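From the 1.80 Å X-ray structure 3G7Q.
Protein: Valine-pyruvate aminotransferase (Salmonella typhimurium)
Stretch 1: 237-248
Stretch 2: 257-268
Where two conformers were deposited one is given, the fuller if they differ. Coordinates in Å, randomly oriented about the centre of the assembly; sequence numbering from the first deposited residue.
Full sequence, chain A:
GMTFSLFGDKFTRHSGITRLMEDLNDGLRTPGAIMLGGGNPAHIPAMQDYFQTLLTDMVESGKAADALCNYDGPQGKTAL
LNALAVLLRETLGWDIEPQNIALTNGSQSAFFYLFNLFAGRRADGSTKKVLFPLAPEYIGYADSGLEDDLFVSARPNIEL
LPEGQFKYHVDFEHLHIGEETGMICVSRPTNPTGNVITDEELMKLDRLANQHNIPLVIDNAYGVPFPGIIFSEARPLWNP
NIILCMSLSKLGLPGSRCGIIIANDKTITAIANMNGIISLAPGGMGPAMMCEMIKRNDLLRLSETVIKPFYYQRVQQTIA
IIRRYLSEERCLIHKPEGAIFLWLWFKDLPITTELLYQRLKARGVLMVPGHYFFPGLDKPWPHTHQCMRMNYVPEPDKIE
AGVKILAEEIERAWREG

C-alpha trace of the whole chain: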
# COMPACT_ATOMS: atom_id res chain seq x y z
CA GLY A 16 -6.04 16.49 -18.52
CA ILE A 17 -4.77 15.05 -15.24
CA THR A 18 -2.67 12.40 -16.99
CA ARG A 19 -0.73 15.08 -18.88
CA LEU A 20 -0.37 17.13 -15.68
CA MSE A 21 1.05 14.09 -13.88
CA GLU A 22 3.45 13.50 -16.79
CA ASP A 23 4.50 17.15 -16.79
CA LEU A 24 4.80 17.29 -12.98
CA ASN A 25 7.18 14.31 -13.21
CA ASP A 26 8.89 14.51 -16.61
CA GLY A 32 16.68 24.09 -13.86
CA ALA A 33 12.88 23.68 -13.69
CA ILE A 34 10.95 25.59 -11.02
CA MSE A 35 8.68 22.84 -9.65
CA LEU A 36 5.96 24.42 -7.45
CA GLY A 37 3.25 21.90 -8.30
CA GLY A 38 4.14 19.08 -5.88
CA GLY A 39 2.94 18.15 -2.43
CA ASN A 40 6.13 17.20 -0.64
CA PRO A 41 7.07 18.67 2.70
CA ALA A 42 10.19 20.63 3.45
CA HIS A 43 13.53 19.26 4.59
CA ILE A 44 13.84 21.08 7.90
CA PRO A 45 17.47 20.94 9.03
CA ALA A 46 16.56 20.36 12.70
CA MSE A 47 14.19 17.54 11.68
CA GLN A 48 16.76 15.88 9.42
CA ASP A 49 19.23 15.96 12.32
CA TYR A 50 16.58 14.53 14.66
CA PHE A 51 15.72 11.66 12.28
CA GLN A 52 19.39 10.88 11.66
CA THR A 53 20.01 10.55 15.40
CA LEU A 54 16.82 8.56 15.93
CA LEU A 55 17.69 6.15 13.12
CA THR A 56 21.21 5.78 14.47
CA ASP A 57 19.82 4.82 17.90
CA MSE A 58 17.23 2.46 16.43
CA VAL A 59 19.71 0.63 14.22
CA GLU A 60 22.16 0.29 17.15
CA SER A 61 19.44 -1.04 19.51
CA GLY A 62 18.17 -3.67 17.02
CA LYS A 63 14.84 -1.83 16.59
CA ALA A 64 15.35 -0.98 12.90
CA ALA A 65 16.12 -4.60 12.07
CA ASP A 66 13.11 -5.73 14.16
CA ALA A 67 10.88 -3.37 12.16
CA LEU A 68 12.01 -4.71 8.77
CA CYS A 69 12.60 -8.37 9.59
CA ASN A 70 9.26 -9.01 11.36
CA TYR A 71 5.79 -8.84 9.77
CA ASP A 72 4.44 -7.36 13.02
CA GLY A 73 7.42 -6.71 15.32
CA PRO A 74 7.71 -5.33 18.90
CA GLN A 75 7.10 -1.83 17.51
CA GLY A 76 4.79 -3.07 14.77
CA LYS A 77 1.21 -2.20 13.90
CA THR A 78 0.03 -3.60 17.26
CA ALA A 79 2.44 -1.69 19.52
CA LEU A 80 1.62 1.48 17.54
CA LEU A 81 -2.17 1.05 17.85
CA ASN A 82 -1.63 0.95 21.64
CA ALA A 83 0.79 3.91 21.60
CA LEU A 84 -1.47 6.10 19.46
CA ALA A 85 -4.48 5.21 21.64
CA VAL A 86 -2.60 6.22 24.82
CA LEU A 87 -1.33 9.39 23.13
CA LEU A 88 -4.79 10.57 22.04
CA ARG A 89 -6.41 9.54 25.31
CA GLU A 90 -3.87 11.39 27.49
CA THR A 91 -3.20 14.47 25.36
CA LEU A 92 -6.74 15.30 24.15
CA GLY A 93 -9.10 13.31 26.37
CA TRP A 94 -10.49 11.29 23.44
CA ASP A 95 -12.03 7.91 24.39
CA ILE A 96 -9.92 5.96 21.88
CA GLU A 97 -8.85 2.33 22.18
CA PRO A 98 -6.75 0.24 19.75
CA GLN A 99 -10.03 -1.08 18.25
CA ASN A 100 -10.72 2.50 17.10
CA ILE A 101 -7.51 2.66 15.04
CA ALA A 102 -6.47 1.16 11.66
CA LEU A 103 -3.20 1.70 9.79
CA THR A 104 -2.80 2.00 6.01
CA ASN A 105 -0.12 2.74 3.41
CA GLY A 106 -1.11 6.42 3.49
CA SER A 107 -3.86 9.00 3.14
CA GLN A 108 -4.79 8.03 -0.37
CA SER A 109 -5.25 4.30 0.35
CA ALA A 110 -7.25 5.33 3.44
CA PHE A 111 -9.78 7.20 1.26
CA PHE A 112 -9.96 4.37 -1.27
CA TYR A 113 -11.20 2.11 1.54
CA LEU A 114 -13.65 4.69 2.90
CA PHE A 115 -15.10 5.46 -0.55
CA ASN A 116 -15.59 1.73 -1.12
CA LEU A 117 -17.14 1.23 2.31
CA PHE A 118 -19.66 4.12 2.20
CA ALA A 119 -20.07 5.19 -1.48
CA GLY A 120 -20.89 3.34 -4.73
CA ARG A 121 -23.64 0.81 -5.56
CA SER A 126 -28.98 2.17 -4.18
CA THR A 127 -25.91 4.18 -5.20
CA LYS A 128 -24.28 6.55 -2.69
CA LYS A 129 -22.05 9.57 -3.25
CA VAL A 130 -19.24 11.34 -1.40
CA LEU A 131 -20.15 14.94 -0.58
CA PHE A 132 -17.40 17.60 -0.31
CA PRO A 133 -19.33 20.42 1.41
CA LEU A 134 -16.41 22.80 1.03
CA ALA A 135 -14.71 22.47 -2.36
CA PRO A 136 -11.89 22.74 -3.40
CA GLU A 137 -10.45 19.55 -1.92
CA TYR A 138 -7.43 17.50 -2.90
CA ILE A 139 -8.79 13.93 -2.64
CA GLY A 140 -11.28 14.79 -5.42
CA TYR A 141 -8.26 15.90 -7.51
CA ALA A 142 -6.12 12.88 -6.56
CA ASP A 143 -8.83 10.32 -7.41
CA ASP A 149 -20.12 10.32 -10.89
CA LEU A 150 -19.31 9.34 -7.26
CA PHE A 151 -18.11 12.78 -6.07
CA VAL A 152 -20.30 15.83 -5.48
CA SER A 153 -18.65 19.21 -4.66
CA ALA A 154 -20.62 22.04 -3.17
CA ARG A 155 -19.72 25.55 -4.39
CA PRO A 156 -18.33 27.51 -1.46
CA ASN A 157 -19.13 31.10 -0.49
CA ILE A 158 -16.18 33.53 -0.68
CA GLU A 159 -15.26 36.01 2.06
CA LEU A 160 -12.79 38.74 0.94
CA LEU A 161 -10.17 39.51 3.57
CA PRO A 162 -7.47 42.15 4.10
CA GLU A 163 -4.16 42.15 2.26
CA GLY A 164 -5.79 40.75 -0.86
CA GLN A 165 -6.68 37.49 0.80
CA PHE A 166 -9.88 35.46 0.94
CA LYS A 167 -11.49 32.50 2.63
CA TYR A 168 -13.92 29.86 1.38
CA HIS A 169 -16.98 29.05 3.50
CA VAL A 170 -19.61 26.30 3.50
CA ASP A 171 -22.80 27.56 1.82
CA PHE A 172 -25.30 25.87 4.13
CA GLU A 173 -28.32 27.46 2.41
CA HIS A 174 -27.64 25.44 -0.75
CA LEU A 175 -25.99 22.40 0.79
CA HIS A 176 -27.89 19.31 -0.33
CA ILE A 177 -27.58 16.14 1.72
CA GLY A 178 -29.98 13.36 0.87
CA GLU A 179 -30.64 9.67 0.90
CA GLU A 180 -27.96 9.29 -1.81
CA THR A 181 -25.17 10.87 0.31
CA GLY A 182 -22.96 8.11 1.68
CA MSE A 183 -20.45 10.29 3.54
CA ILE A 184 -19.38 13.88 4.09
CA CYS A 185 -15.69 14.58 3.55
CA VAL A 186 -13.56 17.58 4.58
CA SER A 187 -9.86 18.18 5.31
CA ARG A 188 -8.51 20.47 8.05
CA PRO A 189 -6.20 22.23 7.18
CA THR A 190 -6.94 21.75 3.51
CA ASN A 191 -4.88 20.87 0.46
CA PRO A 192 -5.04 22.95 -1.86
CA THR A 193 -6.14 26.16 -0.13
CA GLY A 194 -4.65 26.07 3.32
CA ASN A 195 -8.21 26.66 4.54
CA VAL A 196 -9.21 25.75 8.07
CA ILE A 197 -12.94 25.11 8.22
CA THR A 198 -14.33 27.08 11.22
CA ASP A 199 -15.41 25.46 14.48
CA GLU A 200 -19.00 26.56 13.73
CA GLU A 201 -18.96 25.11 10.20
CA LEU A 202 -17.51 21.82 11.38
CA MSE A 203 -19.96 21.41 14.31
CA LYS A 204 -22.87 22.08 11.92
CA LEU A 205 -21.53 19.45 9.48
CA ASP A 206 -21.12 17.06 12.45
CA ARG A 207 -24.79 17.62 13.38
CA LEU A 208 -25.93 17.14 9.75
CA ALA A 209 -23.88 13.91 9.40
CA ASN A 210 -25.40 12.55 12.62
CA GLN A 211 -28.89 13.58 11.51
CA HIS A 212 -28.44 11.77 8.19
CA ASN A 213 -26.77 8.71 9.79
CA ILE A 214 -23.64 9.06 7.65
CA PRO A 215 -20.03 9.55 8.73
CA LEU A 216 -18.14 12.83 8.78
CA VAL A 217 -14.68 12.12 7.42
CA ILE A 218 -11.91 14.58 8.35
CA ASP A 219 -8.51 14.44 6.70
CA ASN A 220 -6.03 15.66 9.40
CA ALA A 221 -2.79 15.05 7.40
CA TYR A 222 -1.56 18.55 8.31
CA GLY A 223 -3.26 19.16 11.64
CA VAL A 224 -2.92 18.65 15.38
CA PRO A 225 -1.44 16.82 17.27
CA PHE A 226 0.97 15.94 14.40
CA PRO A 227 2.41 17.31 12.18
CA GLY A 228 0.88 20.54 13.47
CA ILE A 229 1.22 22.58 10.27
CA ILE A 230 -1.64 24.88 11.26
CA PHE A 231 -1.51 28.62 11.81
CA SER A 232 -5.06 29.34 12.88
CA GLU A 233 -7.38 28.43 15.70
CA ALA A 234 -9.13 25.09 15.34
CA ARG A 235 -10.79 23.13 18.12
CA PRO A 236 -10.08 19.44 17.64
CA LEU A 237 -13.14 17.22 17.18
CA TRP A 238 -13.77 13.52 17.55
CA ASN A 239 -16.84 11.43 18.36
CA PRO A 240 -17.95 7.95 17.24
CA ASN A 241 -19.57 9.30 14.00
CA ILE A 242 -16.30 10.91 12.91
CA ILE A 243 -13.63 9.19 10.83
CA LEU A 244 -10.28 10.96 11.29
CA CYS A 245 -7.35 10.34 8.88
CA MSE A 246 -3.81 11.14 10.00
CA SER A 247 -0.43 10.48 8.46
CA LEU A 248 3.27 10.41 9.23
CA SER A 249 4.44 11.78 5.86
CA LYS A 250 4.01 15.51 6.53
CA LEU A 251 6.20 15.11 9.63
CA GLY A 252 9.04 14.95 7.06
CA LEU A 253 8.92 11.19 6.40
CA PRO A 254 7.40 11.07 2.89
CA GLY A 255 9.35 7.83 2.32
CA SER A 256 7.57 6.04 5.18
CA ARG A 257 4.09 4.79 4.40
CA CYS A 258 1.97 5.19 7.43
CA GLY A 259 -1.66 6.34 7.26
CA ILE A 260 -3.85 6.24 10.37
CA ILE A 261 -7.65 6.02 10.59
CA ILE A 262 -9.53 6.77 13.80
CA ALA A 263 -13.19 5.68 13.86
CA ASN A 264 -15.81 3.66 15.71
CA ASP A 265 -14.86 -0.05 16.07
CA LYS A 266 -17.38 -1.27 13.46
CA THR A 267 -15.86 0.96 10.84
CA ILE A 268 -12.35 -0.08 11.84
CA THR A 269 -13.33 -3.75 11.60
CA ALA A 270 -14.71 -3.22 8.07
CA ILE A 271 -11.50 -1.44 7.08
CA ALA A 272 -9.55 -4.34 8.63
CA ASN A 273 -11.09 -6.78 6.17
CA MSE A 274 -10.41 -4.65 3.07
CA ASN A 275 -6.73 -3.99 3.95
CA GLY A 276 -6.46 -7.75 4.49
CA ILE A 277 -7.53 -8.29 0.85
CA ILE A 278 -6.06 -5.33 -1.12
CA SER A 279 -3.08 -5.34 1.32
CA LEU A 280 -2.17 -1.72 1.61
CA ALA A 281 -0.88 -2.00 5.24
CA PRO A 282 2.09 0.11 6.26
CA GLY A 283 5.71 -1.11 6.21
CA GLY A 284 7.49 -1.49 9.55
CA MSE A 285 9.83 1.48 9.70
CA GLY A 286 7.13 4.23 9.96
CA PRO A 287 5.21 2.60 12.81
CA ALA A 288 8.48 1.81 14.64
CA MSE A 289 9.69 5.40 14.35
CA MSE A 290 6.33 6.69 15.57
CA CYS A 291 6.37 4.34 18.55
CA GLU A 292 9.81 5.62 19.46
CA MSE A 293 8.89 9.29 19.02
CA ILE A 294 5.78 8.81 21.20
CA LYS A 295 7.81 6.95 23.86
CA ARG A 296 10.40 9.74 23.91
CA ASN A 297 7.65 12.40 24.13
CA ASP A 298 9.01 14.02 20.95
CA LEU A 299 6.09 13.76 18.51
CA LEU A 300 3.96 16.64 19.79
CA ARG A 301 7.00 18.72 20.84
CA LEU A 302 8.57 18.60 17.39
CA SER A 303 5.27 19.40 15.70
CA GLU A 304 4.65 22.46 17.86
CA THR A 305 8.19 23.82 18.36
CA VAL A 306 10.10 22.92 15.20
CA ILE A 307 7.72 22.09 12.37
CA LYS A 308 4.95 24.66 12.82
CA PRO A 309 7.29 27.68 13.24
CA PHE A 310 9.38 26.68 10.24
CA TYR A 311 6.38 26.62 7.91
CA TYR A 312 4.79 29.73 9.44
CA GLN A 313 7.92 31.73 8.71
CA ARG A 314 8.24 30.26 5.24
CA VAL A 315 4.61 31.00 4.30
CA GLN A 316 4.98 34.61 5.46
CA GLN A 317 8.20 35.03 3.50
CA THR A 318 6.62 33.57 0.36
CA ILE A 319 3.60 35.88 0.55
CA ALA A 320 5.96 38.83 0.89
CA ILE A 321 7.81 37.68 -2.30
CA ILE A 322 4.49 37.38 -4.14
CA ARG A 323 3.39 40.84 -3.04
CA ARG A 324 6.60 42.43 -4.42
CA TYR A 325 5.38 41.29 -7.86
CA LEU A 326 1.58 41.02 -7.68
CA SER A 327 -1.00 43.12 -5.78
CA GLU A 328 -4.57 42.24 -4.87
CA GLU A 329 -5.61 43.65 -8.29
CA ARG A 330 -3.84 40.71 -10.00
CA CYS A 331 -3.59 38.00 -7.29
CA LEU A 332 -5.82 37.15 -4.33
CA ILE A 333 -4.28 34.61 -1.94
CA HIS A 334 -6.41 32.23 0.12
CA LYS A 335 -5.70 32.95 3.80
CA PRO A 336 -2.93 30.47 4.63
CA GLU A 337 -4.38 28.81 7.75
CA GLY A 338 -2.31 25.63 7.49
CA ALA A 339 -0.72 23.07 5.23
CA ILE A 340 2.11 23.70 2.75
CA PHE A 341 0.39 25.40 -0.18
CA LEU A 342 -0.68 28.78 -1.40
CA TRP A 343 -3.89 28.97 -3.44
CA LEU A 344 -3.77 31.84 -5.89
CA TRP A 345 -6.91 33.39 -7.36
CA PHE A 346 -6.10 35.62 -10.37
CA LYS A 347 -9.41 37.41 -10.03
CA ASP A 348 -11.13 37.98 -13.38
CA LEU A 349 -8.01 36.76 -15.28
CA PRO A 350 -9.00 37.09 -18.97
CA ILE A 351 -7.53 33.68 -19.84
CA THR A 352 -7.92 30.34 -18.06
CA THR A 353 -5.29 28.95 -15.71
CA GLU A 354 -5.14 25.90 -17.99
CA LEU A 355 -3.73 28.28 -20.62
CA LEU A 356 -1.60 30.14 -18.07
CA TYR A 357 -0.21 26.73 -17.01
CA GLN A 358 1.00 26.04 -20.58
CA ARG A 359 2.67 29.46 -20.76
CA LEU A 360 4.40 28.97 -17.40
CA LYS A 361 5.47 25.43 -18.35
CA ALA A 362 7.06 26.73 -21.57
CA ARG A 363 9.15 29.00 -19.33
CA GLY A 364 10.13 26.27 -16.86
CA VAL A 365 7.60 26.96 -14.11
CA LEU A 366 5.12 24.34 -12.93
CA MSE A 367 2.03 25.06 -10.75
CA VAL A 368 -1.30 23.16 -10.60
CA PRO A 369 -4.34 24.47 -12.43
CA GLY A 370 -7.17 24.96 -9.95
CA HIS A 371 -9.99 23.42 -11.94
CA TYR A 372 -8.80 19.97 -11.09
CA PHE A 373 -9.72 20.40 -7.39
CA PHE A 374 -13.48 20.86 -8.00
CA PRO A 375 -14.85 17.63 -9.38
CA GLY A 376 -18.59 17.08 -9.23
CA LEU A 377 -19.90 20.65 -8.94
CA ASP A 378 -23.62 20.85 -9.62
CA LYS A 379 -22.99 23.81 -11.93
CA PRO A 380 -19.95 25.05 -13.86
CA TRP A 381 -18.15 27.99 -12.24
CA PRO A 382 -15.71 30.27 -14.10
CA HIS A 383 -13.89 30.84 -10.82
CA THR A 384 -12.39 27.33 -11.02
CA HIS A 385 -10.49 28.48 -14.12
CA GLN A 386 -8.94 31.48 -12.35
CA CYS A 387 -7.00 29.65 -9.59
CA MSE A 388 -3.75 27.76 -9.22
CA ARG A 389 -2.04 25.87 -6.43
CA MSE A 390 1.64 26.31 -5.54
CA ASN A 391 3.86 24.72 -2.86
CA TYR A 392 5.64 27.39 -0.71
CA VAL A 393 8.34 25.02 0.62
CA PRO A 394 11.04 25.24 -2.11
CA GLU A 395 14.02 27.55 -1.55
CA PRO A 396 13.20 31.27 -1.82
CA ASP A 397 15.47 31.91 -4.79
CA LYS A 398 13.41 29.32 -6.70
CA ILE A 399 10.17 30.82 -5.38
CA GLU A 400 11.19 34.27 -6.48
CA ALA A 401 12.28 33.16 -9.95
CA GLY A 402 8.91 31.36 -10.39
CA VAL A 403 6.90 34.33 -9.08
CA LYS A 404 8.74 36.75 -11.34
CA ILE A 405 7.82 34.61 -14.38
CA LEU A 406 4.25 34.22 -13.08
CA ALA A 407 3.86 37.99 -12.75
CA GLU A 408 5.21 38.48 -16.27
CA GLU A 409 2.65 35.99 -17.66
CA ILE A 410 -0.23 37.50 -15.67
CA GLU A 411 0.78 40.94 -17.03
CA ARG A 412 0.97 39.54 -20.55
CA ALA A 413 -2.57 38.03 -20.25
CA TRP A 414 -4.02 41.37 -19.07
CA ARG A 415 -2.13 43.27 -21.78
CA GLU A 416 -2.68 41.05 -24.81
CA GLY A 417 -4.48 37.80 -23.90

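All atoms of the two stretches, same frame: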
# COMPACT_ATOMS: atom_id res chain seq x y z
N LEU A 237 -11.85 17.88 17.08
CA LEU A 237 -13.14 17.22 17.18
C LEU A 237 -13.06 15.74 16.91
O LEU A 237 -12.52 15.32 15.88
CB LEU A 237 -14.12 17.80 16.15
CG LEU A 237 -15.57 17.26 16.11
CD1 LEU A 237 -16.32 17.54 17.39
CD2 LEU A 237 -16.36 17.81 14.91
N TRP A 238 -13.59 14.95 17.82
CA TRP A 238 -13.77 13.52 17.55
C TRP A 238 -14.95 13.00 18.36
O TRP A 238 -15.18 13.43 19.51
CB TRP A 238 -12.54 12.65 17.82
CG TRP A 238 -12.78 11.24 17.26
CD1 TRP A 238 -12.62 10.84 15.95
CD2 TRP A 238 -13.26 10.09 17.97
NE1 TRP A 238 -12.99 9.52 15.82
CE2 TRP A 238 -13.37 9.03 17.04
CE3 TRP A 238 -13.60 9.86 19.30
CZ2 TRP A 238 -13.81 7.77 17.40
CZ3 TRP A 238 -14.05 8.62 19.65
CH2 TRP A 238 -14.14 7.57 18.71
N ASN A 239 -15.76 12.17 17.70
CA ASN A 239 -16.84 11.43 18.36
C ASN A 239 -17.04 10.18 17.51
O ASN A 239 -16.46 10.06 16.43
CB ASN A 239 -18.10 12.28 18.55
CG ASN A 239 -18.72 12.73 17.25
OD1 ASN A 239 -19.05 11.92 16.41
ND2 ASN A 239 -18.91 14.05 17.11
N PRO A 240 -17.81 9.20 18.01
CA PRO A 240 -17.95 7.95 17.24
C PRO A 240 -18.50 8.03 15.80
O PRO A 240 -18.38 7.04 15.08
CB PRO A 240 -18.88 7.11 18.12
CG PRO A 240 -18.61 7.61 19.49
CD PRO A 240 -18.50 9.10 19.31
N ASN A 241 -19.11 9.15 15.39
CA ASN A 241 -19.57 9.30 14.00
C ASN A 241 -18.54 10.02 13.13
O ASN A 241 -18.84 10.39 11.99
CB ASN A 241 -20.89 10.07 13.94
CG ASN A 241 -21.61 9.88 12.61
OD1 ASN A 241 -21.72 8.77 12.13
ND2 ASN A 241 -22.12 10.96 12.03
N ILE A 242 -17.35 10.25 13.67
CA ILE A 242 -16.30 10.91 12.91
C ILE A 242 -15.23 9.89 12.54
O ILE A 242 -14.89 9.00 13.32
CB ILE A 242 -15.70 12.10 13.66
CG1 ILE A 242 -16.75 13.21 13.71
CG2 ILE A 242 -14.43 12.60 12.95
CD1 ILE A 242 -16.35 14.39 14.44
N ILE A 243 -14.73 10.01 11.32
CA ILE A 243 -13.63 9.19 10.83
C ILE A 243 -12.49 10.18 10.59
O ILE A 243 -12.61 11.05 9.75
CB ILE A 243 -13.97 8.43 9.54
CG1 ILE A 243 -15.23 7.54 9.73
CG2 ILE A 243 -12.78 7.54 9.10
CD1 ILE A 243 -15.70 6.90 8.43
N LEU A 244 -11.40 10.02 11.32
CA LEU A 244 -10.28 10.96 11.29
C LEU A 244 -9.05 10.31 10.66
O LEU A 244 -8.58 9.30 11.19
CB LEU A 244 -10.01 11.40 12.73
CG LEU A 244 -8.90 12.36 13.11
CD1 LEU A 244 -8.99 13.60 12.28
CD2 LEU A 244 -9.03 12.67 14.62
N CYS A 245 -8.51 10.90 9.58
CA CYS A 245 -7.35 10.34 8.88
C CYS A 245 -6.13 11.17 9.22
O CYS A 245 -6.16 12.40 9.09
CB CYS A 245 -7.56 10.33 7.38
SG CYS A 245 -9.02 9.34 6.93
N MSE A 246 -5.07 10.50 9.66
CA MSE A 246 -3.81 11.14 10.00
C MSE A 246 -2.71 10.45 9.22
O MSE A 246 -2.91 9.39 8.63
CB MSE A 246 -3.57 11.09 11.52
CG MSE A 246 -4.68 11.80 12.33
SE MSE A 246 -4.24 11.74 14.22
CE MSE A 246 -2.94 13.59 14.04
N SER A 247 -1.52 11.03 9.23
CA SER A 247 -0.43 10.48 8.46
C SER A 247 0.89 10.89 9.04
O SER A 247 0.99 11.89 9.72
CB SER A 247 -0.53 11.01 7.02
OG SER A 247 0.56 10.55 6.21
N LEU A 248 1.91 10.09 8.80
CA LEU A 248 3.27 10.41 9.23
C LEU A 248 4.05 11.21 8.19
O LEU A 248 5.01 11.88 8.52
CB LEU A 248 3.98 9.08 9.47
CG LEU A 248 5.31 9.01 10.17
CD1 LEU A 248 5.31 9.73 11.51
CD2 LEU A 248 5.63 7.50 10.35
N ARG A 257 5.43 4.92 4.98
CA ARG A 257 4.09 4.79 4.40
C ARG A 257 3.22 4.44 5.53
O ARG A 257 2.96 3.25 5.75
CB ARG A 257 4.10 3.69 3.32
CG ARG A 257 4.71 4.11 2.00
CD ARG A 257 3.88 5.17 1.31
NE ARG A 257 4.34 5.43 -0.05
CZ ARG A 257 5.41 6.15 -0.37
NH1 ARG A 257 6.18 6.70 0.57
NH2 ARG A 257 5.72 6.32 -1.65
N CYS A 258 2.78 5.46 6.26
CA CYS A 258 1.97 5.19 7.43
C CYS A 258 0.77 6.13 7.62
O CYS A 258 0.89 7.22 8.17
CB CYS A 258 2.87 5.22 8.65
SG CYS A 258 2.07 4.48 10.01
N GLY A 259 -0.37 5.67 7.12
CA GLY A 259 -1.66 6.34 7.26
C GLY A 259 -2.37 5.78 8.49
O GLY A 259 -2.21 4.61 8.84
N ILE A 260 -3.15 6.63 9.16
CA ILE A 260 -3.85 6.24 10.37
C ILE A 260 -5.31 6.61 10.23
O ILE A 260 -5.61 7.71 9.78
CB ILE A 260 -3.25 7.00 11.56
CG1 ILE A 260 -1.78 6.61 11.76
CG2 ILE A 260 -4.05 6.76 12.83
CD1 ILE A 260 -1.00 7.60 12.62
N ILE A 261 -6.22 5.72 10.61
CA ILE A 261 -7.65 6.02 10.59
C ILE A 261 -8.18 5.84 11.99
O ILE A 261 -7.94 4.80 12.62
CB ILE A 261 -8.45 5.12 9.64
CG1 ILE A 261 -8.01 5.32 8.19
CG2 ILE A 261 -9.94 5.39 9.75
CD1 ILE A 261 -8.57 4.23 7.26
N ILE A 262 -8.92 6.83 12.47
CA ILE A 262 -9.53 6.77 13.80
C ILE A 262 -11.03 6.81 13.58
O ILE A 262 -11.53 7.73 12.95
CB ILE A 262 -9.02 7.93 14.69
CG1 ILE A 262 -7.50 7.80 14.86
CG2 ILE A 262 -9.70 7.93 16.06
CD1 ILE A 262 -6.86 9.05 15.22
N ALA A 263 -11.74 5.80 14.09
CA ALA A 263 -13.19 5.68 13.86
C ALA A 263 -13.80 4.74 14.86
O ALA A 263 -13.08 4.11 15.65
CB ALA A 263 -13.45 5.19 12.42
N ASN A 264 -15.13 4.62 14.84
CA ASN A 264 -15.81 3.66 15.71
C ASN A 264 -15.33 2.24 15.34
O ASN A 264 -14.86 2.00 14.23
CB ASN A 264 -17.34 3.80 15.68
CG ASN A 264 -17.97 3.49 14.33
OD1 ASN A 264 -17.71 2.45 13.71
ND2 ASN A 264 -18.85 4.38 13.88
N ASP A 265 -15.40 1.32 16.29
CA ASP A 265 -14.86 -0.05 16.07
C ASP A 265 -15.46 -0.85 14.91
O ASP A 265 -14.76 -1.67 14.31
CB ASP A 265 -14.88 -0.87 17.37
CG ASP A 265 -16.22 -0.90 18.03
OD1 ASP A 265 -17.23 -1.12 17.35
OD2 ASP A 265 -16.25 -0.71 19.27
N LYS A 266 -16.73 -0.60 14.59
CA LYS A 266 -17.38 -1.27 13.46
C LYS A 266 -16.77 -0.84 12.15
O LYS A 266 -16.56 -1.66 11.25
CB LYS A 266 -18.89 -1.01 13.46
CG LYS A 266 -19.62 -1.67 14.62
CD LYS A 266 -21.14 -1.58 14.48
N THR A 267 -16.47 0.45 12.04
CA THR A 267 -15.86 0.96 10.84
C THR A 267 -14.44 0.41 10.71
O THR A 267 -14.03 -0.05 9.64
CB THR A 267 -15.89 2.52 10.85
OG1 THR A 267 -17.26 2.95 10.80
CG2 THR A 267 -15.14 3.11 9.69
N ILE A 268 -13.72 0.42 11.82
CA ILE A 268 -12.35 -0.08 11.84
C ILE A 268 -12.30 -1.56 11.44
O ILE A 268 -11.43 -1.97 10.67
CB ILE A 268 -11.68 0.14 13.20
CG1 ILE A 268 -11.50 1.65 13.46
CG2 ILE A 268 -10.31 -0.56 13.28
CD1 ILE A 268 -10.69 2.43 12.39
O HOH W 1 -16.45 6.76 13.36

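The two stretches meet as neighbouring antiparallel strands of a sheet, with apolar side chains packed on both faces and a polar, water-bridged junction at one end. Strand 242-247 runs against strand 259-262, with 158° between their N-to-C directions. Together the stretches bury 706 Å².

The backbone ladder is regular. Leu244 and Ile262 form a hydrogen-bonded pair: Leu244 N donates to Ile262 O at 2.8 Å, and Ile262 N donates to Leu244 O at 2.8 Å. Met246 and Ile260 repeat the pattern, with Met246 N to Ile260 O and Ile260 N to Met246 O both 2.8 Å. Between these pairs, Cys245 faces Ile261 without direct N-H bonds. There CA-H groups turn to the carbonyls instead, as in Cys245 CA to Ile260 O at 3.3 Å. Past Ser247 and Gly259, a last bond joins Leu248 N to Cys258 O at 3.1 Å.

Side chains alternate between the faces. Leu244, Met246, Ile260 and Ile262 share one. Their CB atoms sit close across the pairs, 4.1 Å for Leu244 CB to Ile262 CB and 4.1 Å for Met246 CB to Ile260 CB. Met246 is a selenomethionine; its SE atom lies 3.9 Å from Ile262 CD1, a diagonal contact. Ile262 has the largest area covered by the other stretch. Its CG2 also lies over the face of the Trp238 five-membered ring, 4.0 Å from the centroid, in a CH-pi contact.

Cys245, Ile261 and Ser247 point to the other face. Cys245 SG is 4.3 Å from Ile261 CG1. Ile243 CG2 meets Ile261 CG2 at 3.6 Å, and Ile243 CD1 reaches Thr267 CG2 at 4.0 Å. Gly259 has no side chain to set beside Ser247.

At the polar end, a type I turn from Asn239 to Ile242 leads into the first strand. Ile242 N donates to Asn239 O at 2.9 Å, and Asn241 N donates to Asn239 OD1 at 3.0 Å. Asn264 uses both ends of its amide. Its ND2 donates to Pro240 O at 3.0 Å, while its OD1 accepts from Thr267 N at 2.9 Å and so caps the helix that starts at Asp265. Thr267 OG1 also donates to Asn264 OD1, at 3.0 Å. One water completes the junction: it donates to Pro240 O at 2.6 Å and to Ile242 O at 2.7 Å, and accepts from Asn264 N at 2.9 Å. It thus links the turn and the start of the strand to the helix cap.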